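Local structure of trafficking protein particle complex subunit 3 (Naegleria fowleri, 6AQ3) at the interface of chains A and B. The protein probably serves as a core subunit of the TRAPP vesicle-tethering complex, carrying a covalently attached palmitic acid. Residues are numbered along the deposited sequence; one frame, centred on the assembly and turned at random. Chains: chain A/B, trafficking protein particle complex subunit 3.

The interface of chains A and B. Residues chain A 31, 63, 67, 70, 100; chain B 26, 30, 33-34.
The hydroxyl OG1 of B:Thr34 is gripped by one hydrogen bond among the residues of this patch, given back to its own helix: it reaches B:Leu30 O, one turn earlier, at 3.0 Å. The hydroxyl stands above the carbonyl plane, with a C=O...OG1 angle of 145°, and sits beside its own backbone N. With the hydroxyl bonded back along its helix, methyl CD1 of A:Leu31 comes up to OG1 at 3.7 Å, the two side chains crossing at about a right angle. No polar pair joins the chains here; helix 25-42 of B lies against helices 25-45, 49-75 and 88-101 of A through apolar groups, one part of the two-fold symmetric interface of the deposited pair; the structure alone does not show whether the same pairing occurs in TRAPP. B:Leu30 is the central wedge. Its CG is anti to the backbone N (chi1 -172°), which sends the fork across to chain A: CD1 meets the methyl CE of A:Met63 at 3.5 Å, while CD2 lies against CB of A:Phe100 at 3.8 Å. The ring of A:Phe100 is braced within its own chain by A:Leu67 CD2, 3.6 Å above one face and toward the rim. The two methionines cross obliquely, A:Met63 CG touching B:Met33 CB at 3.6 Å. Both methionine side chains bend at chi3, about the SD-CG bond, and the bend in B:Met33 (chi3 -75°) brings its terminal methyl CE to A:Leu67 CD1 at 3.7 Å.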
ATOM      1  N   LEU A  31      -3.213   0.029  -4.007  1.00 60.57           N
ATOM      2  CA  LEU A  31      -2.118   0.771  -3.395  1.00 56.53           C
ATOM      3  C   LEU A  31      -2.576   2.150  -2.947  1.00 57.25           C
ATOM      4  O   LEU A  31      -2.271   2.578  -1.827  1.00 58.16           O
ATOM      5  CB  LEU A  31      -0.954   0.893  -4.368  1.00 57.37           C
ATOM      6  CG  LEU A  31       0.191   1.800  -3.921  1.00 53.11           C
ATOM      7  CD1 LEU A  31       0.925   1.190  -2.742  1.00 51.65           C
ATOM      8  CD2 LEU A  31       1.131   1.993  -5.088  1.00 51.64           C
ATOM      9  N   MET A  63      11.731   2.698   2.495  1.00 47.36           N
ATOM     10  CA  MET A  63      11.241   1.897   1.376  1.00 51.31           C
ATOM     11  C   MET A  63      12.184   1.985   0.185  1.00 50.54           C
ATOM     12  O   MET A  63      12.478   0.966  -0.449  1.00 49.18           O
ATOM     13  CB  MET A  63       9.828   2.342   0.965  1.00 51.46           C
ATOM     14  CG  MET A  63       8.719   1.928   1.929  1.00 63.02           C
ATOM     15  SD  MET A  63       7.081   2.611   1.548  1.00 68.45           S
ATOM     16  CE  MET A  63       7.027   2.495  -0.226  1.00 68.09           C
ATOM     17  N   LEU A  67      13.678  -0.593  -2.368  1.00 65.62           N
ATOM     18  CA  LEU A  67      13.030  -0.649  -3.669  1.00 69.23           C
ATOM     19  C   LEU A  67      14.031  -0.583  -4.817  1.00 76.11           C
ATOM     20  O   LEU A  67      13.725  -1.073  -5.913  1.00 77.13           O
ATOM     21  CB  LEU A  67      12.018   0.501  -3.777  1.00 66.67           C
ATOM     22  CG  LEU A  67      10.998   0.446  -4.909  1.00 77.81           C
ATOM     23  CD1 LEU A  67       9.892  -0.540  -4.559  1.00 87.79           C
ATOM     24  CD2 LEU A  67      10.418   1.829  -5.225  1.00 68.39           C
ATOM     25  N   GLU A  70      14.633  -3.783  -6.841  1.00 83.07           N
ATOM     26  CA  GLU A  70      13.564  -4.118  -7.778  1.00 81.57           C
ATOM     27  C   GLU A  70      13.599  -3.207  -8.993  1.00 80.98           C
ATOM     28  O   GLU A  70      13.358  -3.652 -10.122  1.00 92.23           O
ATOM     29  CB  GLU A  70      12.198  -4.010  -7.089  1.00 78.46           C
ATOM     30  N   PHE A 100       6.240   2.304 -11.113  1.00 57.72           N
ATOM     31  CA  PHE A 100       5.668   2.158  -9.785  1.00 57.11           C
ATOM     32  C   PHE A 100       4.318   2.836  -9.624  1.00 56.18           C
ATOM     33  O   PHE A 100       3.514   2.392  -8.799  1.00 57.20           O
ATOM     34  CB  PHE A 100       6.644   2.699  -8.741  1.00 61.71           C
ATOM     35  CG  PHE A 100       7.933   1.940  -8.689  1.00 67.42           C
ATOM     36  CD1 PHE A 100       7.948   0.596  -8.359  1.00 72.46           C
ATOM     37  CD2 PHE A 100       9.137   2.577  -8.979  1.00 65.70           C
ATOM     38  CE1 PHE A 100       9.153  -0.105  -8.315  1.00 78.70           C
ATOM     39  CE2 PHE A 100      10.340   1.894  -8.934  1.00 66.44           C
ATOM     40  CZ  PHE A 100      10.352   0.553  -8.599  1.00 74.12           C
TER
ATOM     41  N   ILE B  26       7.232  -6.122  -8.101  1.00 83.67           N
ATOM     42  CA  ILE B  26       7.619  -4.789  -7.644  1.00 86.91           C
ATOM     43  C   ILE B  26       6.407  -4.035  -7.106  1.00 87.59           C
ATOM     44  O   ILE B  26       6.503  -3.324  -6.099  1.00 86.94           O
ATOM     45  CB  ILE B  26       8.330  -4.006  -8.770  1.00 81.30           C
ATOM     46  N   LEU B  30       5.934  -3.109  -3.191  1.00 63.32           N
ATOM     47  CA  LEU B  30       5.611  -1.733  -2.849  1.00 55.44           C
ATOM     48  C   LEU B  30       4.368  -1.667  -1.966  1.00 56.80           C
ATOM     49  O   LEU B  30       4.333  -0.912  -0.986  1.00 54.65           O
ATOM     50  CB  LEU B  30       5.443  -0.932  -4.142  1.00 57.31           C
ATOM     51  CG  LEU B  30       5.270   0.578  -4.124  1.00 61.58           C
ATOM     52  CD1 LEU B  30       6.412   1.149  -3.351  1.00 71.37           C
ATOM     53  CD2 LEU B  30       5.292   1.147  -5.550  1.00 57.64           C
ATOM     54  N   MET B  33       5.268  -2.865   1.529  1.00 39.48           N
ATOM     55  CA  MET B  33       6.007  -1.886   2.326  1.00 41.06           C
ATOM     56  C   MET B  33       5.123  -0.728   2.781  1.00 43.59           C
ATOM     57  O   MET B  33       5.269  -0.235   3.908  1.00 50.65           O
ATOM     58  CB  MET B  33       7.234  -1.374   1.565  1.00 44.15           C
ATOM     59  CG  MET B  33       8.344  -2.400   1.444  1.00 49.35           C
ATOM     60  SD  MET B  33       9.831  -1.743   0.633  1.00 62.62           S
ATOM     61  CE  MET B  33       9.378  -1.678  -1.098  1.00 61.04           C
ATOM     62  N   THR B  34       4.210  -0.272   1.926  1.00 38.01           N
ATOM     63  CA  THR B  34       3.292   0.780   2.338  1.00 41.29           C
ATOM     64  C   THR B  34       2.414   0.300   3.488  1.00 38.77           C
ATOM     65  O   THR B  34       2.262   0.995   4.496  1.00 40.10           O
ATOM     66  CB  THR B  34       2.431   1.224   1.157  1.00 48.04           C
ATOM     67  OG1 THR B  34       3.278   1.677   0.094  1.00 46.61           O
ATOM     68  CG2 THR B  34       1.484   2.339   1.568  1.00 44.41           C
TER